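Long-range contact in hypothetical protein (PDB 2QAS), which probably acts as a dimeric adaptor that binds ssrA-tagged substrates and delivers them to the ClpX unfoldase for degradation: residues A[40-54]-A[68-80]. Residues are numbered along the deposited sequence; the frame is centred on the assembly and turned at random.
Sequences GLPEPHHLYITFKTK and YPDEMTIVLQHQY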
loop_
_atom_site.group_PDB
_atom_site.type_symbol
_atom_site.label_atom_id
_atom_site.label_comp_id
_atom_site.label_asym_id
_atom_site.label_seq_id
_atom_site.Cartn_x
_atom_site.Cartn_y
_atom_site.Cartn_z
ATOM N N GLY A 40 18.984 -14.418 0.431
ATOM C CA GLY A 40 18.089 -14.082 1.523
ATOM C C GLY A 40 18.060 -12.616 1.908
ATOM O O GLY A 40 18.464 -11.744 1.142
ATOM N N LEU A 41 17.569 -12.350 3.113
ATOM C CA LEU A 41 17.475 -10.995 3.634
ATOM C C LEU A 41 18.843 -10.453 4.003
ATOM O O LEU A 41 19.762 -11.214 4.298
ATOM C CB LEU A 41 16.609 -10.977 4.895
ATOM C CG LEU A 41 15.118 -11.289 4.810
ATOM C CD1 LEU A 41 14.617 -11.700 6.184
ATOM C CD2 LEU A 41 14.365 -10.080 4.286
ATOM N N PRO A 42 19.002 -9.119 3.982
ATOM C CA PRO A 42 20.291 -8.528 4.344
ATOM C C PRO A 42 20.346 -8.513 5.871
ATOM O O PRO A 42 19.587 -7.787 6.516
ATOM C CB PRO A 42 20.203 -7.126 3.752
ATOM C CG PRO A 42 18.744 -6.805 3.890
ATOM C CD PRO A 42 18.084 -8.096 3.450
ATOM N N GLU A 43 21.220 -9.331 6.450
ATOM C CA GLU A 43 21.328 -9.395 7.906
ATOM C C GLU A 43 21.561 -8.016 8.514
ATOM O O GLU A 43 22.144 -7.137 7.878
ATOM C CB GLU A 43 22.450 -10.353 8.321
ATOM C CG GLU A 43 23.723 -10.245 7.491
ATOM C CD GLU A 43 23.621 -10.986 6.165
ATOM O OE1 GLU A 43 23.192 -12.164 6.188
ATOM O OE2 GLU A 43 23.975 -10.405 5.107
ATOM N N PRO A 44 21.117 -7.809 9.763
ATOM C CA PRO A 44 20.423 -8.752 10.652
ATOM C C PRO A 44 18.905 -8.847 10.485
ATOM O O PRO A 44 18.214 -9.322 11.384
ATOM C CB PRO A 44 20.790 -8.228 12.032
ATOM C CG PRO A 44 20.709 -6.743 11.814
ATOM C CD PRO A 44 21.447 -6.567 10.489
ATOM N N HIS A 45 18.381 -8.397 9.351
ATOM C CA HIS A 45 16.937 -8.438 9.131
ATOM C C HIS A 45 16.346 -9.845 9.081
ATOM O O HIS A 45 16.889 -10.739 8.435
ATOM C CB HIS A 45 16.580 -7.704 7.835
ATOM C CG HIS A 45 16.798 -6.225 7.897
ATOM N ND1 HIS A 45 15.917 -5.368 8.519
ATOM C CD2 HIS A 45 17.806 -5.453 7.426
ATOM C CE1 HIS A 45 16.369 -4.131 8.428
ATOM N NE2 HIS A 45 17.515 -4.155 7.770
ATOM N N HIS A 46 15.243 -10.027 9.799
ATOM C CA HIS A 46 14.509 -11.282 9.821
ATOM C C HIS A 46 13.045 -10.935 10.060
ATOM O O HIS A 46 12.741 -9.864 10.593
ATOM C CB HIS A 46 15.046 -12.251 10.884
ATOM C CG HIS A 46 15.135 -11.680 12.262
ATOM N ND1 HIS A 46 16.028 -10.682 12.599
ATOM C CD2 HIS A 46 14.475 -11.996 13.401
ATOM C CE1 HIS A 46 15.911 -10.409 13.886
ATOM N NE2 HIS A 46 14.977 -11.193 14.397
ATOM N N LEU A 47 12.132 -11.826 9.675
ATOM C CA LEU A 47 10.715 -11.508 9.810
ATOM C C LEU A 47 9.853 -12.406 10.676
ATOM O O LEU A 47 10.076 -13.600 10.772
ATOM C CB LEU A 47 10.076 -11.433 8.412
ATOM C CG LEU A 47 10.907 -10.758 7.306
ATOM C CD1 LEU A 47 10.154 -10.801 5.992
ATOM C CD2 LEU A 47 11.220 -9.318 7.683
ATOM N N TYR A 48 8.853 -11.794 11.301
ATOM C CA TYR A 48 7.883 -12.504 12.111
ATOM C C TYR A 48 6.551 -12.253 11.418
ATOM O O TYR A 48 6.096 -11.115 11.331
ATOM C CB TYR A 48 7.834 -11.961 13.535
ATOM C CG TYR A 48 8.937 -12.481 14.424
ATOM C CD1 TYR A 48 10.237 -11.983 14.334
ATOM C CD2 TYR A 48 8.689 -13.514 15.333
ATOM C CE1 TYR A 48 11.268 -12.500 15.119
ATOM C CE2 TYR A 48 9.709 -14.042 16.126
ATOM C CZ TYR A 48 10.997 -13.531 16.014
ATOM O OH TYR A 48 12.002 -14.067 16.798
ATOM N N ILE A 49 5.946 -13.313 10.901
ATOM C CA ILE A 49 4.673 -13.207 10.213
ATOM C C ILE A 49 3.598 -13.897 11.037
ATOM O O ILE A 49 3.758 -15.055 11.422
ATOM C CB ILE A 49 4.706 -13.923 8.838
ATOM C CG1 ILE A 49 5.904 -13.455 8.015
ATOM C CG2 ILE A 49 3.410 -13.681 8.098
ATOM C CD1 ILE A 49 5.886 -12.012 7.735
ATOM N N THR A 50 2.499 -13.203 11.312
ATOM C CA THR A 50 1.423 -13.827 12.066
ATOM C C THR A 50 0.202 -13.887 11.165
ATOM O O THR A 50 -0.121 -12.913 10.499
ATOM C CB THR A 50 1.087 -13.031 13.335
ATOM O OG1 THR A 50 2.285 -12.807 14.091
ATOM C CG2 THR A 50 0.099 -13.802 14.191
ATOM N N PHE A 51 -0.466 -15.033 11.129
ATOM C CA PHE A 51 -1.645 -15.190 10.283
ATOM C C PHE A 51 -2.756 -16.043 10.889
ATOM O O PHE A 51 -2.541 -16.824 11.825
ATOM C CB PHE A 51 -1.259 -15.811 8.946
ATOM C CG PHE A 51 -0.720 -17.209 9.066
ATOM C CD1 PHE A 51 0.587 -17.432 9.484
ATOM C CD2 PHE A 51 -1.527 -18.305 8.765
ATOM C CE1 PHE A 51 1.085 -18.725 9.600
ATOM C CE2 PHE A 51 -1.044 -19.604 8.876
ATOM C CZ PHE A 51 0.267 -19.820 9.294
ATOM N N LYS A 52 -3.943 -15.897 10.313
ATOM C CA LYS A 52 -5.120 -16.631 10.748
ATOM C C LYS A 52 -5.089 -17.994 10.072
ATOM O O LYS A 52 -5.186 -18.087 8.854
ATOM C CB LYS A 52 -6.389 -15.869 10.341
ATOM C CG LYS A 52 -7.608 -16.167 11.204
ATOM C CD LYS A 52 -7.478 -15.530 12.593
ATOM C CE LYS A 52 -8.574 -16.022 13.541
ATOM N NZ LYS A 52 -9.935 -15.883 12.941
ATOM N N THR A 53 -4.949 -19.040 10.877
ATOM C CA THR A 53 -4.884 -20.420 10.403
ATOM C C THR A 53 -6.118 -20.892 9.637
ATOM O O THR A 53 -6.009 -21.691 8.701
ATOM C CB THR A 53 -4.672 -21.376 11.584
ATOM O OG1 THR A 53 -3.452 -21.039 12.252
ATOM C CG2 THR A 53 -4.596 -22.813 11.105
ATOM N N LYS A 54 -7.288 -20.405 10.037
ATOM C CA LYS A 54 -8.536 -20.808 9.393
ATOM C C LYS A 54 -8.933 -19.954 8.196
ATOM O O LYS A 54 -9.851 -20.306 7.453
ATOM C CB LYS A 54 -9.675 -20.838 10.418
ATOM C CG LYS A 54 -9.643 -22.062 11.331
ATOM C CD LYS A 54 -10.806 -22.053 12.317
ATOM C CE LYS A 54 -10.938 -23.388 13.036
ATOM N NZ LYS A 54 -9.703 -23.737 13.790
ATOM N N TYR A 68 -2.700 -25.093 15.922
ATOM C CA TYR A 68 -2.899 -23.646 15.974
ATOM C C TYR A 68 -4.274 -23.264 15.434
ATOM O O TYR A 68 -4.422 -22.902 14.265
ATOM C CB TYR A 68 -1.791 -22.957 15.183
ATOM C CG TYR A 68 -0.430 -23.204 15.790
ATOM C CD1 TYR A 68 -0.034 -22.537 16.951
ATOM C CD2 TYR A 68 0.433 -24.162 15.254
ATOM C CE1 TYR A 68 1.182 -22.820 17.567
ATOM C CE2 TYR A 68 1.653 -24.454 15.865
ATOM C CZ TYR A 68 2.016 -23.777 17.022
ATOM O OH TYR A 68 3.211 -24.064 17.638
ATOM N N PRO A 69 -5.298 -23.324 16.304
ATOM C CA PRO A 69 -6.704 -23.015 16.022
ATOM C C PRO A 69 -6.953 -21.739 15.214
ATOM O O PRO A 69 -7.536 -21.802 14.127
ATOM C CB PRO A 69 -7.331 -22.959 17.418
ATOM C CG PRO A 69 -6.185 -22.510 18.287
ATOM C CD PRO A 69 -5.070 -23.378 17.761
ATOM N N ASP A 70 -6.534 -20.586 15.734
ATOM C CA ASP A 70 -6.744 -19.346 14.992
ATOM C C ASP A 70 -5.467 -18.655 14.502
ATOM O O ASP A 70 -5.246 -18.553 13.299
ATOM C CB ASP A 70 -7.594 -18.349 15.805
ATOM C CG ASP A 70 -6.846 -17.748 16.989
ATOM O OD1 ASP A 70 -7.135 -16.576 17.332
ATOM O OD2 ASP A 70 -5.987 -18.442 17.580
ATOM N N GLU A 71 -4.630 -18.194 15.426
ATOM C CA GLU A 71 -3.398 -17.491 15.073
ATOM C C GLU A 71 -2.164 -18.383 15.042
ATOM O O GLU A 71 -2.094 -19.391 15.738
ATOM C CB GLU A 71 -3.145 -16.355 16.069
ATOM C CG GLU A 71 -4.236 -15.301 16.118
ATOM C CD GLU A 71 -4.144 -14.321 14.967
ATOM O OE1 GLU A 71 -3.126 -13.597 14.895
ATOM O OE2 GLU A 71 -5.081 -14.271 14.137
ATOM N N MET A 72 -1.191 -18.000 14.224
ATOM C CA MET A 72 0.061 -18.739 14.141
ATOM C C MET A 72 1.144 -17.803 13.659
ATOM O O MET A 72 0.982 -17.128 12.647
ATOM C CB MET A 72 -0.028 -19.935 13.184
ATOM C CG MET A 72 1.249 -20.776 13.177
ATOM S SD MET A 72 1.236 -22.283 12.146
ATOM C CE MET A 72 2.904 -22.309 11.606
ATOM N N THR A 73 2.244 -17.754 14.397
ATOM C CA THR A 73 3.363 -16.915 14.016
ATOM C C THR A 73 4.492 -17.795 13.510
ATOM O O THR A 73 4.702 -18.905 14.007
ATOM C CB THR A 73 3.886 -16.083 15.208
ATOM O OG1 THR A 73 2.860 -15.184 15.645
ATOM C CG2 THR A 73 5.116 -15.271 14.808
ATOM N N ILE A 74 5.195 -17.315 12.494
ATOM C CA ILE A 74 6.334 -18.039 11.964
ATOM C C ILE A 74 7.444 -17.027 11.865
ATOM O O ILE A 74 7.192 -15.842 11.682
ATOM C CB ILE A 74 6.061 -18.671 10.560
ATOM C CG1 ILE A 74 5.787 -17.593 9.518
ATOM C CG2 ILE A 74 4.902 -19.650 10.648
ATOM C CD1 ILE A 74 5.405 -18.170 8.173
ATOM N N VAL A 75 8.677 -17.483 12.016
ATOM C CA VAL A 75 9.807 -16.589 11.934
ATOM C C VAL A 75 10.642 -17.018 10.735
ATOM O O VAL A 75 10.852 -18.222 10.510
ATOM C CB VAL A 75 10.642 -16.630 13.244
ATOM C CG1 VAL A 75 11.099 -18.053 13.539
ATOM C CG2 VAL A 75 11.829 -15.696 13.138
ATOM N N LEU A 76 11.068 -16.031 9.947
ATOM C CA LEU A 76 11.887 -16.268 8.766
ATOM C C LEU A 76 13.244 -15.666 9.063
ATOM O O LEU A 76 13.451 -14.464 8.920
ATOM C CB LEU A 76 11.257 -15.599 7.540
ATOM C CG LEU A 76 9.867 -16.125 7.171
ATOM C CD1 LEU A 76 9.338 -15.369 5.973
ATOM C CD2 LEU A 76 9.945 -17.621 6.885
ATOM N N GLN A 77 14.172 -16.510 9.493
ATOM C CA GLN A 77 15.495 -16.041 9.861
ATOM C C GLN A 77 16.557 -17.093 9.574
ATOM O O GLN A 77 17.245 -17.030 8.550
ATOM C CB GLN A 77 15.482 -15.664 11.349
ATOM C CG GLN A 77 16.800 -15.196 11.962
ATOM C CD GLN A 77 16.623 -14.666 13.403
ATOM O OE1 GLN A 77 15.983 -15.305 14.248
ATOM N NE2 GLN A 77 17.198 -13.502 13.678
ATOM N N HIS A 78 16.667 -18.075 10.470
ATOM C CA HIS A 78 17.665 -19.131 10.336
ATOM C C HIS A 78 17.167 -20.407 9.696
ATOM O O HIS A 78 17.970 -21.183 9.185
ATOM C CB HIS A 78 18.233 -19.502 11.710
ATOM C CG HIS A 78 18.814 -18.346 12.455
ATOM N ND1 HIS A 78 18.347 -17.948 13.690
ATOM C CD2 HIS A 78 19.805 -17.483 12.129
ATOM C CE1 HIS A 78 19.022 -16.885 14.092
ATOM N NE2 HIS A 78 19.913 -16.583 13.163
ATOM N N GLN A 79 15.857 -20.644 9.726
ATOM C CA GLN A 79 15.351 -21.902 9.186
ATOM C C GLN A 79 14.119 -21.857 8.302
ATOM O O GLN A 79 12.990 -22.044 8.764
ATOM C CB GLN A 79 15.120 -22.881 10.345
ATOM C CG GLN A 79 16.415 -23.257 11.079
ATOM C CD GLN A 79 16.198 -24.294 12.168
ATOM O OE1 GLN A 79 15.619 -25.346 11.921
ATOM N NE2 GLN A 79 16.668 -24.003 13.378
ATOM N N TYR A 80 14.352 -21.588 7.024
ATOM C CA TYR A 80 13.291 -21.556 6.031
ATOM C C TYR A 80 13.902 -21.830 4.667
ATOM O O TYR A 80 15.012 -21.392 4.354
ATOM C CB TYR A 80 12.547 -20.228 6.026
ATOM C CG TYR A 80 13.320 -19.048 5.493
ATOM C CD1 TYR A 80 14.134 -18.293 6.325
ATOM C CD2 TYR A 80 13.166 -18.637 4.169
ATOM C CE1 TYR A 80 14.770 -17.141 5.861
ATOM C CE2 TYR A 80 13.792 -17.495 3.696
ATOM C CZ TYR A 80 14.592 -16.747 4.545
ATOM O OH TYR A 80 15.198 -15.594 4.078
HETATM O O HOH W 1 -8.002 -19.051 12.184
#
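With CG of Phe51 set between its backbone N and carbonyl carbon (chi1 64°) and CG of Met72 anti to its own N (chi1 -176°), the two side chains run alongside each other: Met72 CB sits over one ring face, 4.2 Å from the Phe51 centroid, while SD lies obliquely beside CZ in a Met-aromatic contact. Strands 47-52 and 71-76 are antiparallel; Leu47-Leu76, Ile49-Ile74 and Phe51-Met72 are hydrogen-bonded pairs, each joined N to O in both directions. On this inner face Phe96 and Leu94 of strand 89-96 lie against Met72 and Ile74, and Leu32 of helix 16-35 covers Leu47 and Leu76. On the other face, Val75 CG2 covers the Tyr48 ring, 3.9 Å from its centroid, and the buried hydroxyls Thr50 OG1 and Thr73 OG1 are hydrogen-bonded at 2.9 Å. The amide of Gln77 lies nearly flat over the His46 imidazole, their planes 15° apart. Where 47-52 finishes and 71-76 begins, Thr53 OG1 donates to Tyr68 O and Lys54 NZ to Pro69 O. Strand 47-52 also pairs with strand 110-115, whereas the Thr73 backbone, Val75 N and Gln77 OE1 hydrogen-bond to the bound peptide, consistent with an adaptor's peptide-binding edge backed by an apolar core.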